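Local coordinates for acidocalcisomal pyrophosphatase (Trypanosoma brucei brucei, PDB 5C5V), which probably hydrolyses inorganic pyrophosphate to phosphate with the help of magnesium ions, in a catalytic domain of the soluble PPase family, at residues A[291-294]-A[295-298]; A[312-315]-A[316-320]; A[101-104]-A[105-108]; A[325-328]-A[329-332]; A[232-235]-A[236-239]. All coordinates share one frame; numbering follows the deposited sequence.

Contact 1. Residues A[291-294]-A[295-298]. With 2PN (imidodiphosphoric acid), chain C.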
loop_
_atom_site.group_PDB
_atom_site.type_symbol
_atom_site.label_atom_id
_atom_site.label_comp_id
_atom_site.label_asym_id
_atom_site.label_seq_id
_atom_site.Cartn_x
_atom_site.Cartn_y
_atom_site.Cartn_z
ATOM N N GLU A 291 16.265 21.613 1.554
ATOM C CA GLU A 291 17.047 22.170 2.652
ATOM C C GLU A 291 18.362 21.422 2.876
ATOM O O GLU A 291 19.409 22.036 3.064
ATOM C CB GLU A 291 16.219 22.169 3.946
ATOM C CG GLU A 291 16.996 22.652 5.169
ATOM C CD GLU A 291 17.304 24.146 5.165
ATOM O OE1 GLU A 291 16.826 24.886 4.273
ATOM O OE2 GLU A 291 18.044 24.588 6.071
ATOM N N TRP A 292 18.303 20.096 2.867
ATOM C CA TRP A 292 19.502 19.288 2.992
ATOM C C TRP A 292 20.542 19.679 1.904
ATOM O O TRP A 292 21.716 19.921 2.199
ATOM C CB TRP A 292 19.140 17.809 2.887
ATOM C CG TRP A 292 20.196 16.897 3.415
ATOM C CD1 TRP A 292 20.245 16.323 4.666
ATOM C CD2 TRP A 292 21.370 16.450 2.724
ATOM N NE1 TRP A 292 21.380 15.544 4.779
ATOM C CE2 TRP A 292 22.083 15.606 3.604
ATOM C CE3 TRP A 292 21.888 16.681 1.449
ATOM C CZ2 TRP A 292 23.284 15.000 3.249
ATOM C CZ3 TRP A 292 23.079 16.078 1.098
ATOM C CH2 TRP A 292 23.764 15.248 1.995
ATOM N N PHE A 293 20.103 19.774 0.654
ATOM C CA PHE A 293 21.033 20.123 -0.423
ATOM C C PHE A 293 21.427 21.586 -0.375
ATOM O O PHE A 293 22.502 21.952 -0.857
ATOM C CB PHE A 293 20.452 19.779 -1.796
ATOM C CG PHE A 293 20.559 18.327 -2.139
ATOM C CD1 PHE A 293 21.808 17.718 -2.223
ATOM C CD2 PHE A 293 19.429 17.564 -2.366
ATOM C CE1 PHE A 293 21.926 16.373 -2.520
ATOM C CE2 PHE A 293 19.540 16.219 -2.664
ATOM C CZ PHE A 293 20.793 15.622 -2.739
ATOM N N ARG A 294 20.582 22.416 0.238
ATOM C CA ARG A 294 20.906 23.828 0.366
ATOM C C ARG A 294 22.103 24.019 1.288
ATOM O O ARG A 294 23.036 24.752 0.951
ATOM C CB ARG A 294 19.717 24.635 0.906
ATOM C CG ARG A 294 19.997 26.148 0.953
ATOM C CD ARG A 294 18.852 26.962 1.557
ATOM N NE ARG A 294 18.751 26.759 2.997
ATOM C CZ ARG A 294 19.414 27.485 3.897
ATOM N NH1 ARG A 294 20.216 28.475 3.512
ATOM N NH2 ARG A 294 19.269 27.228 5.187
ATOM N N VAL A 295 22.110 23.314 2.418
ATOM C CA VAL A 295 23.061 23.624 3.482
ATOM C C VAL A 295 24.179 22.607 3.713
ATOM O O VAL A 295 25.105 22.897 4.476
ATOM C CB VAL A 295 22.335 23.785 4.850
ATOM C CG1 VAL A 295 21.186 24.763 4.742
ATOM C CG2 VAL A 295 21.838 22.431 5.372
ATOM N N TYR A 296 24.120 21.435 3.074
ATOM C CA TYR A 296 24.968 20.328 3.535
ATOM C C TYR A 296 26.471 20.582 3.440
ATOM O O TYR A 296 27.226 20.019 4.214
ATOM C CB TYR A 296 24.608 19.023 2.802
ATOM C CG TYR A 296 25.051 18.872 1.350
ATOM C CD1 TYR A 296 25.922 17.854 0.978
ATOM C CD2 TYR A 296 24.556 19.706 0.351
ATOM C CE1 TYR A 296 26.316 17.675 -0.363
ATOM C CE2 TYR A 296 24.954 19.553 -0.989
ATOM C CZ TYR A 296 25.825 18.528 -1.335
ATOM O OH TYR A 296 26.203 18.369 -2.636
ATOM N N LYS A 297 26.910 21.452 2.539
ATOM C CA LYS A 297 28.345 21.689 2.402
ATOM C C LYS A 297 28.867 22.825 3.284
ATOM O O LYS A 297 30.076 23.015 3.398
ATOM C CB LYS A 297 28.704 21.973 0.934
ATOM C CG LYS A 297 28.635 20.733 0.028
ATOM C CD LYS A 297 28.965 21.076 -1.429
ATOM C CE LYS A 297 28.790 19.861 -2.351
ATOM N NZ LYS A 297 29.167 20.126 -3.780
ATOM N N ILE A 298 27.961 23.570 3.909
ATOM C CA ILE A 298 28.352 24.723 4.714
ATOM C C ILE A 298 29.238 24.305 5.883
ATOM O O ILE A 298 30.239 24.957 6.174
ATOM C CB ILE A 298 27.126 25.492 5.242
ATOM C CG1 ILE A 298 26.390 26.162 4.082
ATOM C CG2 ILE A 298 27.557 26.540 6.253
ATOM C CD1 ILE A 298 25.117 26.877 4.484
HETATM P P1 2PN C . 28.445 16.604 -4.636
HETATM O O1 2PN C . 29.905 16.116 -4.821
HETATM O O2 2PN C . 28.290 17.964 -5.369
HETATM O O3 2PN C . 28.122 16.678 -3.117
HETATM N N1 2PN C . 27.428 15.487 -5.263
HETATM P P2 2PN C . 27.249 15.182 -6.863
HETATM O O4 2PN C . 28.640 14.878 -7.529
HETATM O O5 2PN C . 26.669 16.434 -7.490
HETATM O O6 2PN C . 26.355 14.038 -7.057
HETATM O O HOH W 1 25.757 23.511 0.902
#

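Contact 2. Residues A[312-315]-A[316-320]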
loop_
_atom_site.group_PDB
_atom_site.type_symbol
_atom_site.label_atom_id
_atom_site.label_comp_id
_atom_site.label_asym_id
_atom_site.label_seq_id
_atom_site.Cartn_x
_atom_site.Cartn_y
_atom_site.Cartn_z
ATOM N N GLU A 312 11.664 26.244 -6.667
ATOM C CA GLU A 312 10.508 25.449 -7.068
ATOM C C GLU A 312 10.932 24.083 -7.613
ATOM O O GLU A 312 11.869 23.985 -8.404
ATOM C CB GLU A 312 9.674 26.184 -8.118
ATOM C CG GLU A 312 8.435 25.406 -8.540
ATOM C CD GLU A 312 7.756 25.985 -9.780
ATOM O OE1 GLU A 312 8.071 27.140 -10.155
ATOM O OE2 GLU A 312 6.915 25.273 -10.388
ATOM N N PHE A 313 10.260 23.027 -7.162
ATOM C CA PHE A 313 10.392 21.715 -7.784
ATOM C C PHE A 313 9.547 21.726 -9.037
ATOM O O PHE A 313 8.327 21.848 -8.948
ATOM C CB PHE A 313 9.924 20.584 -6.866
ATOM C CG PHE A 313 10.903 20.218 -5.778
ATOM C CD1 PHE A 313 11.786 19.158 -5.954
ATOM C CD2 PHE A 313 10.923 20.916 -4.573
ATOM C CE1 PHE A 313 12.679 18.804 -4.954
ATOM C CE2 PHE A 313 11.807 20.570 -3.572
ATOM C CZ PHE A 313 12.700 19.511 -3.764
ATOM N N LYS A 314 10.180 21.619 -10.201
ATOM C CA LYS A 314 9.441 21.579 -11.454
ATOM C C LYS A 314 8.757 20.231 -11.591
ATOM O O LYS A 314 9.136 19.272 -10.922
ATOM C CB LYS A 314 10.368 21.834 -12.637
ATOM C CG LYS A 314 11.104 23.142 -12.567
ATOM C CD LYS A 314 10.133 24.322 -12.572
ATOM C CE LYS A 314 9.929 24.857 -13.979
ATOM N NZ LYS A 314 8.968 25.991 -13.988
ATOM N N ASP A 315 7.739 20.147 -12.435
ATOM C CA ASP A 315 6.977 18.909 -12.532
ATOM C C ASP A 315 7.692 17.846 -13.396
ATOM O O ASP A 315 8.803 18.063 -13.890
ATOM C CB ASP A 315 5.570 19.203 -13.062
ATOM C CG ASP A 315 5.564 19.749 -14.480
ATOM O OD1 ASP A 315 6.586 19.646 -15.201
ATOM O OD2 ASP A 315 4.522 20.305 -14.876
ATOM N N LYS A 316 7.050 16.695 -13.553
ATOM C CA LYS A 316 7.679 15.566 -14.210
ATOM C C LYS A 316 7.914 15.790 -15.702
ATOM O O LYS A 316 8.912 15.315 -16.236
ATOM C CB LYS A 316 6.851 14.306 -14.000
ATOM C CG LYS A 316 5.523 14.311 -14.694
ATOM C CD LYS A 316 4.844 12.957 -14.522
ATOM C CE LYS A 316 3.473 12.953 -15.160
ATOM N NZ LYS A 316 2.743 11.734 -14.767
ATOM N N GLU A 317 7.012 16.509 -16.368
ATOM C CA GLU A 317 7.183 16.793 -17.783
ATOM C C GLU A 317 8.485 17.570 -17.967
ATOM O O GLU A 317 9.260 17.303 -18.878
ATOM C CB GLU A 317 5.997 17.587 -18.340
ATOM C CG GLU A 317 6.153 17.997 -19.804
ATOM C CD GLU A 317 5.087 18.998 -20.277
ATOM O OE1 GLU A 317 4.260 19.449 -19.449
ATOM O OE2 GLU A 317 5.059 19.336 -21.485
ATOM N N TYR A 318 8.733 18.514 -17.072
ATOM C CA TYR A 318 9.946 19.323 -17.110
ATOM C C TYR A 318 11.192 18.493 -16.781
ATOM O O TYR A 318 12.240 18.651 -17.397
ATOM C CB TYR A 318 9.816 20.496 -16.135
ATOM C CG TYR A 318 10.875 21.542 -16.309
ATOM C CD1 TYR A 318 10.648 22.653 -17.106
ATOM C CD2 TYR A 318 12.111 21.414 -15.696
ATOM C CE1 TYR A 318 11.622 23.615 -17.273
ATOM C CE2 TYR A 318 13.079 22.364 -15.854
ATOM C CZ TYR A 318 12.832 23.458 -16.645
ATOM O OH TYR A 318 13.808 24.407 -16.803
ATOM N N ALA A 319 11.071 17.607 -15.799
ATOM C CA ALA A 319 12.188 16.773 -15.374
ATOM C C ALA A 319 12.590 15.809 -16.487
ATOM O O ALA A 319 13.764 15.521 -16.669
ATOM C CB ALA A 319 11.833 16.000 -14.090
ATOM N N MET A 320 11.607 15.292 -17.207
ATOM C CA MET A 320 11.900 14.375 -18.290
ATOM C C MET A 320 12.545 15.117 -19.471
ATOM O O MET A 320 13.342 14.523 -20.200
ATOM C CB MET A 320 10.640 13.607 -18.712
ATOM C CG MET A 320 10.200 12.618 -17.626
ATOM S SD MET A 320 8.831 11.499 -18.030
ATOM C CE MET A 320 7.415 12.567 -17.771
#

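Contact 3. Residues A[101-104]-A[105-108]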
loop_
_atom_site.group_PDB
_atom_site.type_symbol
_atom_site.label_atom_id
_atom_site.label_comp_id
_atom_site.label_asym_id
_atom_site.label_seq_id
_atom_site.Cartn_x
_atom_site.Cartn_y
_atom_site.Cartn_z
ATOM N N LYS A 101 35.778 -4.865 -5.321
ATOM C CA LYS A 101 37.194 -5.005 -5.028
ATOM C C LYS A 101 37.451 -4.232 -3.738
ATOM O O LYS A 101 37.440 -2.997 -3.752
ATOM C CB LYS A 101 38.046 -4.470 -6.171
ATOM C CG LYS A 101 37.802 -5.145 -7.506
ATOM C CD LYS A 101 38.261 -6.597 -7.490
ATOM C CE LYS A 101 38.015 -7.256 -8.839
ATOM N NZ LYS A 101 38.609 -8.629 -8.958
ATOM N N GLY A 102 37.621 -4.953 -2.624
ATOM C CA GLY A 102 37.744 -4.349 -1.291
ATOM C C GLY A 102 38.914 -3.395 -1.267
ATOM O O GLY A 102 39.667 -3.347 -2.251
ATOM N N GLU A 103 39.095 -2.649 -0.174
ATOM C CA GLU A 103 38.316 -2.803 1.056
ATOM C C GLU A 103 37.413 -1.588 1.300
ATOM O O GLU A 103 37.853 -0.443 1.182
ATOM C CB GLU A 103 39.249 -3.012 2.252
ATOM C CG GLU A 103 38.615 -2.718 3.593
ATOM C CD GLU A 103 39.625 -2.704 4.740
ATOM O OE1 GLU A 103 40.824 -2.983 4.490
ATOM O OE2 GLU A 103 39.214 -2.434 5.901
ATOM N N MET A 104 36.154 -1.839 1.634
ATOM C CA MET A 104 35.170 -0.764 1.717
ATOM C C MET A 104 35.585 0.327 2.694
ATOM O O MET A 104 36.126 0.041 3.757
ATOM C CB MET A 104 33.803 -1.311 2.115
ATOM C CG MET A 104 32.665 -0.335 1.850
ATOM S SD MET A 104 31.058 -1.114 2.098
ATOM C CE MET A 104 29.936 0.226 1.700
ATOM N N TYR A 105 35.324 1.572 2.306
ATOM C CA TYR A 105 35.644 2.767 3.098
ATOM C C TYR A 105 37.121 3.145 3.047
ATOM O O TYR A 105 37.542 4.080 3.729
ATOM C CB TYR A 105 35.214 2.588 4.554
ATOM C CG TYR A 105 33.752 2.257 4.705
ATOM C CD1 TYR A 105 32.778 3.031 4.086
ATOM C CD2 TYR A 105 33.345 1.161 5.455
ATOM C CE1 TYR A 105 31.434 2.730 4.220
ATOM C CE2 TYR A 105 32.001 0.851 5.599
ATOM C CZ TYR A 105 31.056 1.638 4.978
ATOM O OH TYR A 105 29.731 1.324 5.118
ATOM N N THR A 106 37.897 2.433 2.239
ATOM C CA THR A 106 39.265 2.840 1.949
ATOM C C THR A 106 39.308 3.263 0.494
ATOM O O THR A 106 38.372 2.995 -0.252
ATOM C CB THR A 106 40.290 1.724 2.200
ATOM O OG1 THR A 106 40.212 0.747 1.151
ATOM C CG2 THR A 106 40.022 1.061 3.535
ATOM N N PRO A 107 40.388 3.936 0.086
ATOM C CA PRO A 107 40.463 4.469 -1.279
ATOM C C PRO A 107 40.525 3.401 -2.364
ATOM O O PRO A 107 40.351 3.732 -3.543
ATOM C CB PRO A 107 41.764 5.281 -1.262
ATOM C CG PRO A 107 42.030 5.566 0.184
ATOM C CD PRO A 107 41.528 4.361 0.915
ATOM N N SER A 108 40.773 2.151 -1.989
ATOM C CA SER A 108 40.965 1.097 -2.983
ATOM C C SER A 108 39.640 0.483 -3.419
ATOM O O SER A 108 39.555 -0.166 -4.462
ATOM C CB SER A 108 41.893 0.006 -2.445
ATOM O OG SER A 108 41.296 -0.672 -1.352
#

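Contact 4. Residues A[325-328]-A[329-332]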
loop_
_atom_site.group_PDB
_atom_site.type_symbol
_atom_site.label_atom_id
_atom_site.label_comp_id
_atom_site.label_asym_id
_atom_site.label_seq_id
_atom_site.Cartn_x
_atom_site.Cartn_y
_atom_site.Cartn_z
ATOM N N GLU A 325 17.451 15.933 -22.548
ATOM C CA GLU A 325 18.505 16.808 -23.030
ATOM C C GLU A 325 19.881 16.379 -22.513
ATOM O O GLU A 325 20.859 16.459 -23.244
ATOM C CB GLU A 325 18.205 18.253 -22.643
ATOM C CG GLU A 325 16.976 18.802 -23.346
ATOM C CD GLU A 325 16.607 20.205 -22.892
ATOM O OE1 GLU A 325 17.318 20.786 -22.026
ATOM O OE2 GLU A 325 15.574 20.715 -23.375
ATOM N N SER A 326 19.969 15.889 -21.281
ATOM C CA SER A 326 21.267 15.409 -20.808
ATOM C C SER A 326 21.653 14.078 -21.464
ATOM O O SER A 326 22.812 13.682 -21.435
ATOM C CB SER A 326 21.288 15.254 -19.287
ATOM O OG SER A 326 20.528 14.124 -18.903
ATOM N N HIS A 327 20.664 13.372 -22.005
ATOM C CA HIS A 327 20.898 12.150 -22.763
ATOM C C HIS A 327 21.553 12.519 -24.090
ATOM O O HIS A 327 22.497 11.874 -24.534
ATOM C CB HIS A 327 19.578 11.410 -22.987
ATOM C CG HIS A 327 19.731 9.985 -23.420
ATOM N ND1 HIS A 327 20.590 9.105 -22.797
ATOM C CD2 HIS A 327 19.083 9.266 -24.368
ATOM C CE1 HIS A 327 20.488 7.914 -23.361
ATOM N NE2 HIS A 327 19.579 7.985 -24.318
ATOM N N ASN A 328 21.048 13.585 -24.703
ATOM C CA ASN A 328 21.636 14.127 -25.920
ATOM C C ASN A 328 23.075 14.555 -25.700
ATOM O O ASN A 328 23.950 14.258 -26.516
ATOM C CB ASN A 328 20.822 15.313 -26.425
ATOM C CG ASN A 328 19.471 14.905 -26.919
ATOM O OD1 ASN A 328 19.281 13.769 -27.326
ATOM N ND2 ASN A 328 18.521 15.815 -26.889
ATOM N N MET A 329 23.306 15.255 -24.593
ATOM C CA MET A 329 24.642 15.717 -24.230
ATOM C C MET A 329 25.565 14.519 -24.031
ATOM O O MET A 329 26.735 14.551 -24.424
ATOM C CB MET A 329 24.606 16.564 -22.951
ATOM C CG MET A 329 23.798 17.852 -23.031
ATOM S SD MET A 329 23.393 18.535 -21.380
ATOM C CE MET A 329 22.284 19.852 -21.855
ATOM N N TRP A 330 25.028 13.471 -23.406
ATOM C CA TRP A 330 25.779 12.238 -23.209
ATOM C C TRP A 330 26.084 11.575 -24.562
ATOM O O TRP A 330 27.156 11.030 -24.742
ATOM C CB TRP A 330 25.027 11.262 -22.293
ATOM C CG TRP A 330 25.628 9.864 -22.301
ATOM C CD1 TRP A 330 26.686 9.416 -21.560
ATOM C CD2 TRP A 330 25.219 8.758 -23.114
ATOM N NE1 TRP A 330 26.952 8.098 -21.856
ATOM C CE2 TRP A 330 26.065 7.669 -22.803
ATOM C CE3 TRP A 330 24.207 8.573 -24.058
ATOM C CZ2 TRP A 330 25.926 6.414 -23.401
ATOM C CZ3 TRP A 330 24.080 7.317 -24.657
ATOM C CH2 TRP A 330 24.933 6.261 -24.321
ATOM N N HIS A 331 25.138 11.625 -25.500
ATOM C CA HIS A 331 25.363 11.091 -26.845
ATOM C C HIS A 331 26.508 11.850 -27.491
ATOM O O HIS A 331 27.372 11.252 -28.131
ATOM C CB HIS A 331 24.110 11.202 -27.730
ATOM C CG HIS A 331 23.146 10.059 -27.579
ATOM N ND1 HIS A 331 23.368 8.814 -28.121
ATOM C CD2 HIS A 331 21.947 9.987 -26.955
ATOM C CE1 HIS A 331 22.356 8.016 -27.826
ATOM N NE2 HIS A 331 21.477 8.706 -27.127
ATOM N N ASN A 332 26.516 13.171 -27.322
ATOM C CA ASN A 332 27.575 13.993 -27.906
ATOM C C ASN A 332 28.922 13.684 -27.269
ATOM O O ASN A 332 29.961 13.680 -27.941
ATOM C CB ASN A 332 27.260 15.487 -27.773
ATOM C CG ASN A 332 28.256 16.364 -28.527
ATOM O OD1 ASN A 332 29.152 16.962 -27.929
ATOM N ND2 ASN A 332 28.098 16.442 -29.839
#

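Contact 5. Residues A[232-235]-A[236-239]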
loop_
_atom_site.group_PDB
_atom_site.type_symbol
_atom_site.label_atom_id
_atom_site.label_comp_id
_atom_site.label_asym_id
_atom_site.label_seq_id
_atom_site.Cartn_x
_atom_site.Cartn_y
_atom_site.Cartn_z
ATOM N N GLN A 232 15.459 0.876 1.441
ATOM C CA GLN A 232 16.877 1.182 1.312
ATOM C C GLN A 232 17.510 0.291 0.247
ATOM O O GLN A 232 17.339 -0.927 0.281
ATOM C CB GLN A 232 17.592 0.970 2.640
ATOM C CG GLN A 232 19.062 1.295 2.608
ATOM C CD GLN A 232 19.821 0.678 3.759
ATOM O OE1 GLN A 232 19.808 -0.537 3.938
ATOM N NE2 GLN A 232 20.481 1.518 4.554
ATOM N N PHE A 233 18.268 0.882 -0.667
ATOM C CA PHE A 233 18.955 0.114 -1.707
ATOM C C PHE A 233 20.383 -0.212 -1.288
ATOM O O PHE A 233 20.907 0.374 -0.331
ATOM C CB PHE A 233 18.978 0.881 -3.025
ATOM C CG PHE A 233 17.617 1.105 -3.630
ATOM C CD1 PHE A 233 16.576 0.223 -3.393
ATOM C CD2 PHE A 233 17.389 2.179 -4.462
ATOM C CE1 PHE A 233 15.320 0.427 -3.963
ATOM C CE2 PHE A 233 16.146 2.381 -5.032
ATOM C CZ PHE A 233 15.115 1.503 -4.776
ATOM N N LYS A 234 20.991 -1.172 -1.978
ATOM C CA LYS A 234 22.413 -1.456 -1.830
ATOM C C LYS A 234 23.254 -0.479 -2.654
ATOM O O LYS A 234 22.778 0.085 -3.642
ATOM C CB LYS A 234 22.719 -2.894 -2.264
ATOM C CG LYS A 234 22.595 -3.934 -1.174
ATOM C CD LYS A 234 21.268 -3.843 -0.450
ATOM C CE LYS A 234 21.191 -4.872 0.704
ATOM N NZ LYS A 234 19.985 -4.692 1.603
ATOM N N VAL A 235 24.506 -0.282 -2.263
ATOM C CA VAL A 235 25.424 0.517 -3.071
ATOM C C VAL A 235 25.601 -0.117 -4.442
ATOM O O VAL A 235 25.906 -1.307 -4.547
ATOM C CB VAL A 235 26.797 0.676 -2.412
ATOM C CG1 VAL A 235 27.783 1.327 -3.397
ATOM C CG2 VAL A 235 26.677 1.503 -1.139
ATOM N N GLY A 236 25.376 0.672 -5.490
ATOM C CA GLY A 236 25.526 0.178 -6.844
ATOM C C GLY A 236 24.290 -0.511 -7.402
ATOM O O GLY A 236 24.255 -0.863 -8.586
ATOM N N GLN A 237 23.289 -0.737 -6.550
ATOM C CA GLN A 237 22.046 -1.368 -6.985
ATOM C C GLN A 237 21.333 -0.516 -8.045
ATOM O O GLN A 237 21.278 0.706 -7.936
ATOM C CB GLN A 237 21.117 -1.617 -5.785
ATOM C CG GLN A 237 19.743 -2.141 -6.181
ATOM C CD GLN A 237 18.901 -2.577 -4.991
ATOM O OE1 GLN A 237 19.349 -2.552 -3.836
ATOM N NE2 GLN A 237 17.674 -3.004 -5.270
ATOM N N VAL A 238 20.812 -1.168 -9.079
ATOM C CA VAL A 238 20.127 -0.475 -10.163
ATOM C C VAL A 238 18.671 -0.893 -10.186
ATOM O O VAL A 238 18.368 -2.079 -10.168
ATOM C CB VAL A 238 20.772 -0.795 -11.547
ATOM C CG1 VAL A 238 20.084 -0.006 -12.653
ATOM C CG2 VAL A 238 22.281 -0.516 -11.526
ATOM N N SER A 239 17.750 0.057 -10.236
ATOM C CA SER A 239 16.355 -0.343 -10.261
ATOM C C SER A 239 15.490 0.661 -10.990
ATOM O O SER A 239 15.867 1.814 -11.168
ATOM C CB SER A 239 15.836 -0.550 -8.846
ATOM O OG SER A 239 16.015 0.638 -8.092
#

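Contact 1. Residues A[291-294]-A[295-298]
W292 and F293 approach the Y296 ring from the same side, W292 over the face and F293 with its edge, while CG of K297 stands over the opposite face. With W292 the planes are tilted by only 22° but slid apart, and CZ3 of W292 comes to 3.4 Å from CD1 of Y296. The same pair makes a CH-pi contact, Y296 CB standing over the six-membered ring of W292. F293 is nearly perpendicular to Y296, its CD1 3.8 Å from CE2 of Y296. With CG of Y296 placed between its own N and carbonyl carbon (chi1 74°), the ring runs back along the last turn of helix 285-295, and its OH reaches the ligand. Away from these rings, R294 grips E291 side-on, NE to OE1 and NH2 to OE2, each at 3.0 Å, and one face of the guanidinium carries CG1 of V295.

Y296 OH donates to O3 of imidodiphosphoric acid at 2.6 Å, and K297 NZ donates to O2 at 2.8 Å while also forming a salt bridge with D251, which binds magnesium. The aromatic cluster is consistent with a firmly placed hydroxyl, and K297 joins ligand to metal shell, probably offsetting some of the phosphate's negative charge.

Contact 2. Residues A[312-315]-A[316-320]
One face of the Y318 ring is overlaid by the aliphatic chain of K314. CE of K314 stands 3.9 Å from the centroid of the Y318 ring, 14° off the normal, in a CH-pi contact displaced toward the rim, and CB of K314 closes on the ring margin, 3.5 Å from Y318 CD2. The ammonium lies farther out: NZ of K314 is 5.2 Å from the centroid of the Y318 ring, a long cation-pi approach that can add at most a weak attraction. Bends at chi2 and chi3 fold the lysine back over the ring, so that methylenes rather than the charge do most of the touching. The same lysine also makes a cation-pi contact with F309.

Between these two residues the chain passes from strand 313-315 into helix 316-336, turning through 92° between the short axes, and D315 is the N-cap. Its OD1 accepts from the backbone N of Y318 at 3.1 Å, met nearly along the C-O axis, while its carbonyl O receives A319 N at 3.0 Å in the first turn of the helix. The carboxylate thus satisfies an amide that has no preceding helical carbonyl to bind, and its negative charge would interact favourably with the helix dipole. On the sheet side, Y318 and A319 pack on V246 of strand 238-251, whose backbone is bonded to K314. K316 N bonds to D274 OD1, and K316 NZ reaches the carbonyl of K273.

Contact 3. Residues A[101-104]-A[105-108]
E103 to T106 form a type II beta turn, closed by T106 N donating to E103 O at 3.1 Å. M104 and Y105 occupy the corner, Y105 with a positive phi (77°), and the peptide bond before E103 is cis. The segments on either side of the corner run in nearly opposing directions, 150° apart.

E103 O is gripped twice by the same residue, for T106 OG1 also donates to it, at 2.6 Å, lying in the carbonyl plane on a lone pair. The backbone N of T106, by contrast, is tilted from that plane. The hydroxyl gets there because OG1 stands between the backbone N and carbonyl carbon of its own residue (chi1 75°), which turns it back across the turn. It also accepts from S108 OG at 3.1 Å, and that serine oxygen in turn receives E103 N at 3.2 Å. Two hydroxyls therefore link the arms of the loop beyond the turn bond itself.

At the corner, the extended side chain of M104 runs alongside Y105, both pointing the same way. CG of M104 stands over the centre of the Y105 ring, 3.8 Å from its centroid, while SD, farther along and still over this face, makes a Met-aromatic contact and CE of M104 comes 3.7 Å from CZ of Y105.

The loop joins strands 94-101 and 110-117, whose backbones bond between K101 and R110. Beside it, M104 packs on Y109 and Y105 on A164, while the carbonyl of P107 accepts from R110 NH1.

Contact 4. Residues A[325-328]-A[329-332]
H331 N donates to H327 O at 2.8 Å, one of four successive i to i+4 backbone bonds across this stretch of alpha helix 316-336. Along one flank of the helix, H327, W330 and H331 gather their rings into an aromatic cluster. H331 presents an edge to one face of H327 with the planes at 73°, and its NE2 lies toward the rim of that face. The H327 and W330 rings, in contrast, are almost parallel, 6° apart, but slid so far past each other that they barely overlap; CE1 of H327 reaches CE3 of W330 at 3.8 Å. Both side chains leave the helix with CG opposite their backbone N, which sets them side by side and pointing the same way. H331, turned differently, offers its ring face to the tryptophan edge, CZ3 of W330 standing over the centre of that face.

Partners beyond the helix turn fix the polar ends. H327 ND1 is bonded to the carbonyl of Q203, and W330 NE1 to ND1 of H130, so H327 is tied to a loop and W330 to helix 128-131. H331 meets the ring of F87 of the third subunit, and V18 of that same neighbouring subunit packs on E325 and M329; the helix thus serves an interface of the tetramer as well as the interior of its own chain. On that subunit-facing flank the extended M329 chain lies back along the preceding turn, with CG of M329 3.3 Å from the carbonyl O of E325 and SD of M329 3.8 Å from CA of S326.

Contact 5. Residues A[232-235]-A[236-239]
Q237 sends its side chain out straight, CG opposite the backbone N (chi1 174°) and the next torsion also extended, which carries its amide back across the turn to K234. There OE1 of Q237 accepts from K234 N at 2.8 Å in a nearly linear bond (173°). The main chain answers in the other direction, Q237 N donating to K234 O at 3.1 Å, so the two residues are joined by two bonds, one made by the side-chain amide and one by the backbone.

The backbone bond closes a type II beta turn from K234 to Q237, with V235 and G236 at its corner. G236 has a positive phi, which brings the carbonyl O of V235 close to where a side chain would begin and so favours glycine. The turn leads straight into strand 238-251 of the pyrophosphatase sheet, and the backbones of G236, Q237 and S239 are bonded to strand 152-156.

The side chains of F233 and Q237 cross at about a right angle, with ring and amide planes 46° apart. OE1 of Q237 is 3.5 Å from CB of F233, and NE2 of Q237 lies 3.9 Å from CD1 of the F233 ring. The far end of the ring meets S239, whose OG is 3.5 Å from both CE2 and CZ of F233; this hydroxyl is buried and has no hydrogen-bonding partner in the model. F154 and C156 of strand 152-156 also pack against F233, and Y113 OH bonds to the carbonyl of G236.

Overall arrangement
Contact 1 holds the ligand directly, Y296 and K297 belonging to the imidodiphosphate pocket, whereas the others stand farther back. Contacts 2 and 4 lie in series at the start and middle of helix 316-336, with centres 18 Å apart; S326 of contact 4 has its side chain about 9 Å from that of the magnesium ligand D219. Contact 5 opens strand 238-251, a neighbour of strand 313-315 of contact 2 in the same sheet, and the same strand later carries the pocket residue D251. Contact 3, away from the ligand and metal sites, approaches contact 5 to about 5 Å between nearest atoms without touching it, and its centre is 27 Å from that of contact 1.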